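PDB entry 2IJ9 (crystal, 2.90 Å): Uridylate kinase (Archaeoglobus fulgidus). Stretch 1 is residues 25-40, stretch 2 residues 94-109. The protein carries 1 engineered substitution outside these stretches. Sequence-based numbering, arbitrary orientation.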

ATOM      1  N   THR B  25     -17.505   4.454  15.309  1.00 73.11           N
ATOM      2  CA  THR B  25     -18.618   5.334  14.983  1.00 77.62           C
ATOM      3  C   THR B  25     -19.841   4.537  14.511  1.00 83.47           C
ATOM      4  O   THR B  25     -20.963   4.752  14.997  1.00 93.27           O
ATOM      5  CB  THR B  25     -18.202   6.393  13.950  1.00 84.34           C
ATOM      6  OG1 THR B  25     -17.490   7.432  14.620  1.00 98.80           O
ATOM      7  CG2 THR B  25     -19.407   7.011  13.251  1.00 90.66           C
ATOM      8  N   ILE B  26     -19.624   3.592  13.600  1.00 80.07           N
ATOM      9  CA  ILE B  26     -20.729   2.815  13.035  1.00 77.40           C
ATOM     10  C   ILE B  26     -21.411   2.000  14.128  1.00 78.78           C
ATOM     11  O   ILE B  26     -22.632   1.943  14.200  1.00 94.43           O
ATOM     12  CB  ILE B  26     -20.245   1.909  11.888  1.00 75.40           C
ATOM     13  CG1 ILE B  26     -19.823   2.760  10.687  1.00 58.57           C
ATOM     14  CG2 ILE B  26     -21.328   0.927  11.461  1.00 59.06           C
ATOM     15  CD1 ILE B  26     -18.944   2.004   9.690  1.00101.26           C
ATOM     16  N   GLU B  27     -20.608   1.415  15.000  1.00 77.35           N
ATOM     17  CA  GLU B  27     -21.115   0.688  16.151  1.00 83.03           C
ATOM     18  C   GLU B  27     -21.953   1.569  17.078  1.00 84.20           C
ATOM     19  O   GLU B  27     -23.005   1.138  17.538  1.00 83.32           O
ATOM     20  CB  GLU B  27     -19.953   0.069  16.917  1.00 87.07           C
ATOM     21  CG  GLU B  27     -20.366  -0.756  18.098  1.00 87.32           C
ATOM     22  CD  GLU B  27     -21.088  -2.001  17.690  1.00102.68           C
ATOM     23  OE1 GLU B  27     -20.429  -2.918  17.143  1.00 81.64           O
ATOM     24  OE2 GLU B  27     -22.313  -2.057  17.932  1.00112.54           O
ATOM     25  N   SER B  28     -21.488   2.791  17.343  1.00 84.16           N
ATOM     26  CA  SER B  28     -22.275   3.791  18.083  1.00 93.28           C
ATOM     27  C   SER B  28     -23.637   4.046  17.465  1.00 86.85           C
ATOM     28  O   SER B  28     -24.666   3.939  18.145  1.00 90.28           O
ATOM     29  CB  SER B  28     -21.537   5.125  18.187  1.00 81.86           C
ATOM     30  OG  SER B  28     -20.973   5.291  19.472  1.00116.08           O
ATOM     31  N   VAL B  29     -23.639   4.378  16.176  1.00 74.78           N
ATOM     32  CA  VAL B  29     -24.886   4.615  15.464  1.00 82.76           C
ATOM     33  C   VAL B  29     -25.784   3.377  15.486  1.00 93.79           C
ATOM     34  O   VAL B  29     -27.008   3.486  15.584  1.00101.43           O
ATOM     35  CB  VAL B  29     -24.633   5.079  14.027  1.00 71.02           C
ATOM     36  CG1 VAL B  29     -25.940   5.423  13.345  1.00 76.43           C
ATOM     37  CG2 VAL B  29     -23.734   6.294  14.023  1.00 77.29           C
ATOM     38  N   ALA B  30     -25.158   2.203  15.438  1.00103.50           N
ATOM     39  CA  ALA B  30     -25.868   0.930  15.489  1.00106.01           C
ATOM     40  C   ALA B  30     -26.509   0.613  16.838  1.00107.66           C
ATOM     41  O   ALA B  30     -27.482  -0.148  16.884  1.00113.30           O
ATOM     42  CB  ALA B  30     -24.954  -0.194  15.083  1.00113.27           C
ATOM     43  N   GLN B  31     -25.970   1.175  17.924  1.00106.68           N
ATOM     44  CA  GLN B  31     -26.557   0.972  19.258  1.00110.37           C
ATOM     45  C   GLN B  31     -27.997   1.481  19.284  1.00110.73           C
ATOM     46  O   GLN B  31     -28.897   0.805  19.785  1.00102.50           O
ATOM     47  CB  GLN B  31     -25.747   1.662  20.369  1.00103.50           C
ATOM     48  CG  GLN B  31     -24.242   1.422  20.366  1.00124.21           C
ATOM     49  CD  GLN B  31     -23.811   0.065  20.922  1.00136.38           C
ATOM     50  OE1 GLN B  31     -24.611  -0.862  21.049  1.00101.59           O
ATOM     51  NE2 GLN B  31     -22.525  -0.050  21.248  1.00137.40           N
ATOM     52  N   GLN B  32     -28.195   2.670  18.722  1.00116.60           N
ATOM     53  CA  GLN B  32     -29.516   3.284  18.629  1.00121.03           C
ATOM     54  C   GLN B  32     -30.308   2.847  17.384  1.00112.51           C
ATOM     55  O   GLN B  32     -31.516   2.626  17.461  1.00113.70           O
ATOM     56  CB  GLN B  32     -29.411   4.824  18.707  1.00125.89           C
ATOM     57  CG  GLN B  32     -28.030   5.420  18.312  1.00139.13           C
ATOM     58  CD  GLN B  32     -28.019   6.956  18.208  1.00132.57           C
ATOM     59  OE1 GLN B  32     -27.295   7.526  17.389  1.00101.83           O
ATOM     60  NE2 GLN B  32     -28.820   7.621  19.040  1.00137.15           N
ATOM     61  N   ASN B  33     -29.626   2.700  16.250  1.00108.71           N
ATOM     62  CA  ASN B  33     -30.303   2.613  14.954  1.00 91.55           C
ATOM     63  C   ASN B  33     -29.957   1.387  14.126  1.00 91.38           C
ATOM     64  O   ASN B  33     -29.344   0.432  14.624  1.00 90.09           O
ATOM     65  CB  ASN B  33     -29.986   3.850  14.112  1.00 98.32           C
ATOM     66  CG  ASN B  33     -30.053   5.135  14.904  1.00108.34           C
ATOM     67  OD1 ASN B  33     -29.020   5.732  15.213  1.00102.31           O
ATOM     68  ND2 ASN B  33     -31.266   5.570  15.239  1.00119.08           N
ATOM     69  N   GLN B  34     -30.355   1.447  12.850  1.00 86.98           N
ATOM     70  CA  GLN B  34     -30.146   0.380  11.861  1.00 87.78           C
ATOM     71  C   GLN B  34     -29.284   0.871  10.692  1.00 92.97           C
ATOM     72  O   GLN B  34     -29.702   1.738   9.903  1.00 91.93           O
ATOM     73  CB  GLN B  34     -31.493  -0.139  11.351  1.00 85.16           C
ATOM     74  CG  GLN B  34     -31.402  -1.253  10.313  1.00 96.31           C
ATOM     75  CD  GLN B  34     -30.953  -2.588  10.889  1.00110.29           C
ATOM     76  OE1 GLN B  34     -31.059  -2.836  12.095  1.00104.73           O
ATOM     77  NE2 GLN B  34     -30.457  -3.464  10.019  1.00 66.98           N
ATOM     78  N   VAL B  35     -28.083   0.303  10.590  1.00 88.86           N
ATOM     79  CA  VAL B  35     -27.061   0.810   9.678  1.00 81.27           C
ATOM     80  C   VAL B  35     -26.717  -0.164   8.555  1.00 84.83           C
ATOM     81  O   VAL B  35     -26.398  -1.338   8.782  1.00 79.56           O
ATOM     82  CB  VAL B  35     -25.736   1.146  10.418  1.00 89.58           C
ATOM     83  CG1 VAL B  35     -24.732   1.795   9.457  1.00 71.21           C
ATOM     84  CG2 VAL B  35     -25.981   2.030  11.645  1.00 74.70           C
ATOM     85  N   PHE B  36     -26.776   0.347   7.334  1.00 77.12           N
ATOM     86  CA  PHE B  36     -26.226  -0.354   6.200  1.00 67.57           C
ATOM     87  C   PHE B  36     -24.972   0.386   5.775  1.00 69.69           C
ATOM     88  O   PHE B  36     -24.953   1.619   5.747  1.00 85.88           O
ATOM     89  CB  PHE B  36     -27.237  -0.358   5.059  1.00 85.32           C
ATOM     90  CG  PHE B  36     -28.476  -1.165   5.346  1.00105.05           C
ATOM     91  CD1 PHE B  36     -28.745  -2.326   4.627  1.00 95.26           C
ATOM     92  CD2 PHE B  36     -29.373  -0.760   6.333  1.00 97.79           C
ATOM     93  CE1 PHE B  36     -29.880  -3.064   4.892  1.00106.66           C
ATOM     94  CE2 PHE B  36     -30.500  -1.493   6.600  1.00 78.79           C
ATOM     95  CZ  PHE B  36     -30.758  -2.641   5.874  1.00 92.74           C
ATOM     96  N   VAL B  37     -23.919  -0.359   5.459  1.00 66.53           N
ATOM     97  CA  VAL B  37     -22.677   0.234   4.973  1.00 63.72           C
ATOM     98  C   VAL B  37     -22.294  -0.309   3.599  1.00 64.12           C
ATOM     99  O   VAL B  37     -22.207  -1.521   3.402  1.00 62.18           O
ATOM    100  CB  VAL B  37     -21.516  -0.043   5.923  1.00 57.94           C
ATOM    101  CG1 VAL B  37     -20.274   0.645   5.402  1.00 80.90           C
ATOM    102  CG2 VAL B  37     -21.828   0.450   7.327  1.00 73.33           C
ATOM    103  N   VAL B  38     -22.065   0.592   2.655  1.00 58.50           N
ATOM    104  CA  VAL B  38     -21.562   0.210   1.342  1.00 62.61           C
ATOM    105  C   VAL B  38     -20.123   0.721   1.099  1.00 72.27           C
ATOM    106  O   VAL B  38     -19.896   1.909   0.846  1.00 82.48           O
ATOM    107  CB  VAL B  38     -22.472   0.740   0.227  1.00 60.69           C
ATOM    108  CG1 VAL B  38     -21.995   0.240  -1.151  1.00 61.86           C
ATOM    109  CG2 VAL B  38     -23.910   0.349   0.499  1.00 55.23           C
ATOM    110  N   VAL B  39     -19.157  -0.183   1.159  1.00 61.26           N
ATOM    111  CA  VAL B  39     -17.774   0.181   0.925  1.00 58.85           C
ATOM    112  C   VAL B  39     -17.415   0.109  -0.570  1.00 64.90           C
ATOM    113  O   VAL B  39     -18.023  -0.624  -1.343  1.00 83.35           O
ATOM    114  CB  VAL B  39     -16.820  -0.718   1.725  1.00 67.79           C
ATOM    115  CG1 VAL B  39     -17.397  -1.037   3.119  1.00 51.59           C
ATOM    116  CG2 VAL B  39     -16.556  -1.983   0.968  1.00 75.50           C
ATOM    117  N   GLY B  40     -16.422   0.887  -0.973  1.00 66.98           N
ATOM    118  CA  GLY B  40     -15.980   0.906  -2.352  1.00 55.11           C
ATOM    119  C   GLY B  40     -14.616   0.265  -2.514  1.00 70.28           C
ATOM    120  O   GLY B  40     -14.000  -0.176  -1.539  1.00 69.82           O
ATOM    121  N   GLU B  94     -30.550 -10.222   0.149  1.00 72.63           N
ATOM    122  CA  GLU B  94     -29.596 -10.685   1.164  1.00 68.91           C
ATOM    123  C   GLU B  94     -29.297  -9.599   2.201  1.00 80.16           C
ATOM    124  O   GLU B  94     -29.345  -9.856   3.402  1.00 77.79           O
ATOM    125  CB  GLU B  94     -28.274 -11.131   0.536  1.00 58.16           C
ATOM    126  CG  GLU B  94     -28.255 -12.523  -0.052  1.00 74.95           C
ATOM    127  CD  GLU B  94     -26.840 -13.011  -0.373  1.00 92.92           C
ATOM    128  OE1 GLU B  94     -26.699 -13.920  -1.216  1.00131.21           O
ATOM    129  OE2 GLU B  94     -25.867 -12.502   0.219  1.00 96.63           O
ATOM    130  N   ALA B  95     -29.004  -8.387   1.726  1.00 77.24           N
ATOM    131  CA  ALA B  95     -28.674  -7.257   2.600  1.00 72.75           C
ATOM    132  C   ALA B  95     -29.798  -6.931   3.555  1.00 79.24           C
ATOM    133  O   ALA B  95     -29.546  -6.629   4.721  1.00 92.31           O
ATOM    134  CB  ALA B  95     -28.316  -6.035   1.791  1.00 78.52           C
ATOM    135  N   GLU B  96     -31.032  -7.006   3.062  1.00 73.58           N
ATOM    136  CA  GLU B  96     -32.186  -6.737   3.892  1.00 69.24           C
ATOM    137  C   GLU B  96     -32.489  -7.942   4.763  1.00 67.20           C
ATOM    138  O   GLU B  96     -32.820  -7.791   5.931  1.00 71.09           O
ATOM    139  CB  GLU B  96     -33.401  -6.324   3.066  1.00 64.59           C
ATOM    140  CG  GLU B  96     -34.394  -5.496   3.878  1.00 77.15           C
ATOM    141  CD  GLU B  96     -35.787  -5.423   3.265  1.00133.72           C
ATOM    142  OE1 GLU B  96     -35.939  -5.679   2.049  1.00134.11           O
ATOM    143  OE2 GLU B  96     -36.738  -5.103   4.014  1.00147.72           O
ATOM    144  N   GLU B  97     -32.357  -9.139   4.207  1.00 68.51           N
ATOM    145  CA  GLU B  97     -32.542 -10.360   5.000  1.00 75.82           C
ATOM    146  C   GLU B  97     -31.678 -10.301   6.250  1.00 78.99           C
ATOM    147  O   GLU B  97     -32.172 -10.492   7.362  1.00 71.75           O
ATOM    148  CB  GLU B  97     -32.225 -11.616   4.180  1.00 56.30           C
ATOM    149  CG  GLU B  97     -33.434 -12.165   3.451  1.00 69.67           C
ATOM    150  CD  GLU B  97     -33.131 -12.580   2.015  1.00100.49           C
ATOM    151  OE1 GLU B  97     -32.170 -13.352   1.811  1.00 87.12           O
ATOM    152  OE2 GLU B  97     -33.860 -12.141   1.090  1.00113.80           O
ATOM    153  N   LEU B  98     -30.403  -9.976   6.044  1.00 79.31           N
ATOM    154  CA  LEU B  98     -29.425  -9.875   7.113  1.00 77.51           C
ATOM    155  C   LEU B  98     -29.730  -8.740   8.063  1.00 86.73           C
ATOM    156  O   LEU B  98     -29.341  -8.793   9.229  1.00 92.67           O
ATOM    157  CB  LEU B  98     -28.042  -9.663   6.535  1.00 70.14           C
ATOM    158  CG  LEU B  98     -27.444 -10.908   5.911  1.00 80.06           C
ATOM    159  CD1 LEU B  98     -26.222 -10.554   5.048  1.00 92.65           C
ATOM    160  CD2 LEU B  98     -27.106 -11.895   7.010  1.00 67.82           C
ATOM    161  N   SER B  99     -30.421  -7.715   7.569  1.00 82.36           N
ATOM    162  CA  SER B  99     -30.778  -6.578   8.408  1.00 90.84           C
ATOM    163  C   SER B  99     -31.780  -6.969   9.488  1.00 90.46           C
ATOM    164  O   SER B  99     -31.907  -6.282  10.498  1.00 76.85           O
ATOM    165  CB  SER B  99     -31.339  -5.443   7.564  1.00 88.90           C
ATOM    166  OG  SER B  99     -32.666  -5.719   7.167  1.00100.92           O
ATOM    167  N   LYS B 100     -32.478  -8.081   9.265  1.00 95.26           N
ATOM    168  CA  LYS B 100     -33.457  -8.598  10.217  1.00 98.76           C
ATOM    169  C   LYS B 100     -32.794  -9.331  11.388  1.00 99.50           C
ATOM    170  O   LYS B 100     -33.393  -9.482  12.444  1.00105.72           O
ATOM    171  CB  LYS B 100     -34.456  -9.519   9.504  1.00 97.04           C
ATOM    172  CG  LYS B 100     -35.066  -8.946   8.223  1.00 92.13           C
ATOM    173  CD  LYS B 100     -36.043  -7.798   8.496  1.00 93.95           C
ATOM    174  CE  LYS B 100     -36.447  -7.109   7.206  1.00 94.21           C
ATOM    175  NZ  LYS B 100     -37.421  -6.012   7.400  1.00 99.05           N
ATOM    176  N   LEU B 101     -31.558  -9.776  11.201  1.00 91.43           N
ATOM    177  CA  LEU B 101     -30.820 -10.457  12.260  1.00 87.89           C
ATOM    178  C   LEU B 101     -29.669  -9.642  12.836  1.00 96.29           C
ATOM    179  O   LEU B 101     -29.119  -9.999  13.875  1.00102.40           O
ATOM    180  CB  LEU B 101     -30.254 -11.770  11.741  1.00 85.58           C
ATOM    181  CG  LEU B 101     -31.254 -12.654  11.028  1.00 86.79           C
ATOM    182  CD1 LEU B 101     -30.532 -13.796  10.338  1.00 72.98           C
ATOM    183  CD2 LEU B 101     -32.256 -13.152  12.033  1.00 64.84           C
ATOM    184  N   TYR B 102     -29.284  -8.566  12.153  1.00104.64           N
ATOM    185  CA  TYR B 102     -28.134  -7.758  12.566  1.00 90.77           C
ATOM    186  C   TYR B 102     -28.407  -6.274  12.470  1.00 92.42           C
ATOM    187  O   TYR B 102     -29.185  -5.838  11.617  1.00 84.51           O
ATOM    188  CB  TYR B 102     -26.928  -8.091  11.716  1.00 79.94           C
ATOM    189  CG  TYR B 102     -26.430  -9.488  11.922  1.00 90.41           C
ATOM    190  CD1 TYR B 102     -25.643  -9.804  13.019  1.00 90.66           C
ATOM    191  CD2 TYR B 102     -26.753 -10.500  11.031  1.00 87.43           C
ATOM    192  CE1 TYR B 102     -25.177 -11.092  13.217  1.00 77.99           C
ATOM    193  CE2 TYR B 102     -26.280 -11.788  11.211  1.00 87.28           C
ATOM    194  CZ  TYR B 102     -25.497 -12.080  12.307  1.00 83.16           C
ATOM    195  OH  TYR B 102     -25.035 -13.361  12.497  1.00102.75           O
ATOM    196  N   ARG B 103     -27.761  -5.503  13.349  1.00 95.12           N
ATOM    197  CA  ARG B 103     -27.934  -4.042  13.370  1.00 98.23           C
ATOM    198  C   ARG B 103     -27.033  -3.351  12.347  1.00 88.39           C
ATOM    199  O   ARG B 103     -27.274  -2.205  11.946  1.00 91.00           O
ATOM    200  CB  ARG B 103     -27.715  -3.461  14.775  1.00 95.54           C
ATOM    201  CG  ARG B 103     -28.691  -3.963  15.827  1.00113.86           C
ATOM    202  CD  ARG B 103     -30.161  -3.876  15.390  1.00121.32           C
ATOM    203  NE  ARG B 103     -30.886  -5.083  15.797  1.00147.63           N
ATOM    204  CZ  ARG B 103     -31.430  -5.963  14.959  1.00136.76           C
ATOM    205  NH1 ARG B 103     -31.375  -5.766  13.650  1.00110.86           N
ATOM    206  NH2 ARG B 103     -32.050  -7.036  15.433  1.00130.86           N
ATOM    207  N   VAL B 104     -25.990  -4.053  11.926  1.00 72.33           N
ATOM    208  CA  VAL B 104     -25.131  -3.545  10.876  1.00 78.20           C
ATOM    209  C   VAL B 104     -24.942  -4.570   9.761  1.00 71.14           C
ATOM    210  O   VAL B 104     -24.581  -5.719   9.995  1.00 72.55           O
ATOM    211  CB  VAL B 104     -23.782  -3.010  11.431  1.00 79.98           C
ATOM    212  CG1 VAL B 104     -22.758  -2.828  10.331  1.00 91.34           C
ATOM    213  CG2 VAL B 104     -24.005  -1.680  12.109  1.00 87.79           C
ATOM    214  N   VAL B 105     -25.238  -4.138   8.544  1.00 69.24           N
ATOM    215  CA  VAL B 105     -24.933  -4.914   7.368  1.00 68.70           C
ATOM    216  C   VAL B 105     -23.932  -4.120   6.544  1.00 67.27           C
ATOM    217  O   VAL B 105     -24.068  -2.915   6.388  1.00 86.22           O
ATOM    218  CB  VAL B 105     -26.197  -5.230   6.570  1.00 71.89           C
ATOM    219  CG1 VAL B 105     -25.858  -6.001   5.283  1.00 56.19           C
ATOM    220  CG2 VAL B 105     -27.142  -6.050   7.430  1.00 71.88           C
ATOM    221  N   VAL B 106     -22.903  -4.802   6.059  1.00 67.09           N
ATOM    222  CA  VAL B 106     -21.850  -4.172   5.285  1.00 60.49           C
ATOM    223  C   VAL B 106     -21.685  -4.918   3.976  1.00 67.81           C
ATOM    224  O   VAL B 106     -21.354  -6.106   3.966  1.00 83.52           O
ATOM    225  CB  VAL B 106     -20.491  -4.220   6.025  1.00 58.37           C
ATOM    226  CG1 VAL B 106     -19.432  -3.514   5.214  1.00 60.60           C
ATOM    227  CG2 VAL B 106     -20.593  -3.607   7.430  1.00 47.20           C
ATOM    228  N   MET B 107     -21.896  -4.216   2.871  1.00 68.82           N
ATOM    229  CA  MET B 107     -21.749  -4.828   1.554  1.00 71.77           C
ATOM    230  C   MET B 107     -20.808  -4.099   0.599  1.00 73.07           C
ATOM    231  O   MET B 107     -20.534  -2.902   0.746  1.00 68.84           O
ATOM    232  CB  MET B 107     -23.115  -4.972   0.881  1.00 69.36           C
ATOM    233  CG  MET B 107     -23.809  -3.663   0.574  1.00 62.02           C
ATOM    234  SD  MET B 107     -25.484  -4.027   0.080  1.00 61.37           S
ATOM    235  CE  MET B 107     -25.098  -4.980  -1.376  1.00 41.04           C
ATOM    236  N   GLY B 108     -20.348  -4.839  -0.404  1.00 79.71           N
ATOM    237  CA  GLY B 108     -19.543  -4.265  -1.468  1.00 81.07           C
ATOM    238  C   GLY B 108     -20.477  -3.799  -2.557  1.00 71.50           C
ATOM    239  O   GLY B 108     -21.540  -3.250  -2.265  1.00 74.88           O
ATOM    240  N   GLY B 109     -20.078  -4.029  -3.809  1.00 77.12           N
ATOM    241  CA  GLY B 109     -20.932  -3.770  -4.964  1.00 78.48           C
ATOM    242  C   GLY B 109     -21.918  -4.898  -5.194  1.00 79.45           C
ATOM    243  O   GLY B 109     -21.866  -5.936  -4.521  1.00 71.16           O
TER

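Each stretch runs from a helix through a short connection into a strand, and the contact is organised by the two strands, 34-39 and 104-107. They lie side by side in parallel, with an angle of 14° between their directions and axes 4.7 Å apart at closest approach. The register is regular: V35 pairs with V104, F36 with V105, V37 with V106 and V38 with M107, at CA-CA distances of 4.5 to 5.0 Å.

The hydrogen bonds follow the parallel rule, in which one residue reaches two partners that flank its opposite number. V35 gives its N to R103 O (3.0 Å) and takes V105 N on its O (3.0 Å). V37 repeats the pattern one step of two residues later, its N 2.7 Å from V105 O and its O 2.8 Å from M107 N. V39 N then bonds to M107 O at 3.1 Å, so the ladder consists of five bonds. On the first strand the odd-numbered residues carry all of them. The residues between take part through CA-H...O contacts, as from F36 CA to V105 O (3.4 Å) and from V38 CA to M107 O (3.3 Å).

Side chains alternate between the two faces of this sheet. One face holds V35, V37, V104 and V106, and here beta-branched residues pair directly: V35 CB lies 3.7 Å from V104 CG2, and V37 CB 4.0 Å from V106 CG2. All four valines have chi1 in the t well. The helix of the first stretch packs on this face through I26 and A30. A30 CB approaches V104 CG2 to 3.5 Å, and I26 CG2 meets the same methyl at 3.8 Å, so a single valine methyl serves both the strand and the helix. V39 adds a further apolar contact, its CG1 3.8 Å from V106 CG1.

The other face carries F36, V38, V105 and M107, and here two valines are joined by the larger F36 and M107. V38 CG2 lies 4.0 Å from M107 CG. F36 contacts its strand partner, with CD1 4.3 Å from V105 CB, but its ring also reaches the helix of the second stretch, around A95 and S99, whose axis comes no nearer than 10.1 Å to that of strand 34-39. The aromatic ring spans that gap: F36 CZ lies 3.3 Å from S99 CB, F36 CE1 is 3.6 Å from A95 O, and E96 CA sits at the ring edge. S99 OG is turned to its own helix, making a very short 2.4 Å hydrogen bond to E96 O.

Polar chemistry gathers where the strands begin. Q34, with chi1 t and chi2 p, brings its amide to the connection before strand 104-107. Q34 NE2 donates to Y102 O at 3.1 Å, while Q34 OE1 accepts a weak hydrogen bond from R103 NH1 at 3.3 Å. One buried amide thus uses both ends across the contact. The pattern to read is a regular backbone ladder, compact aliphatic packing on one face, a long aromatic reach on the other, and a glutamine tying the entrance.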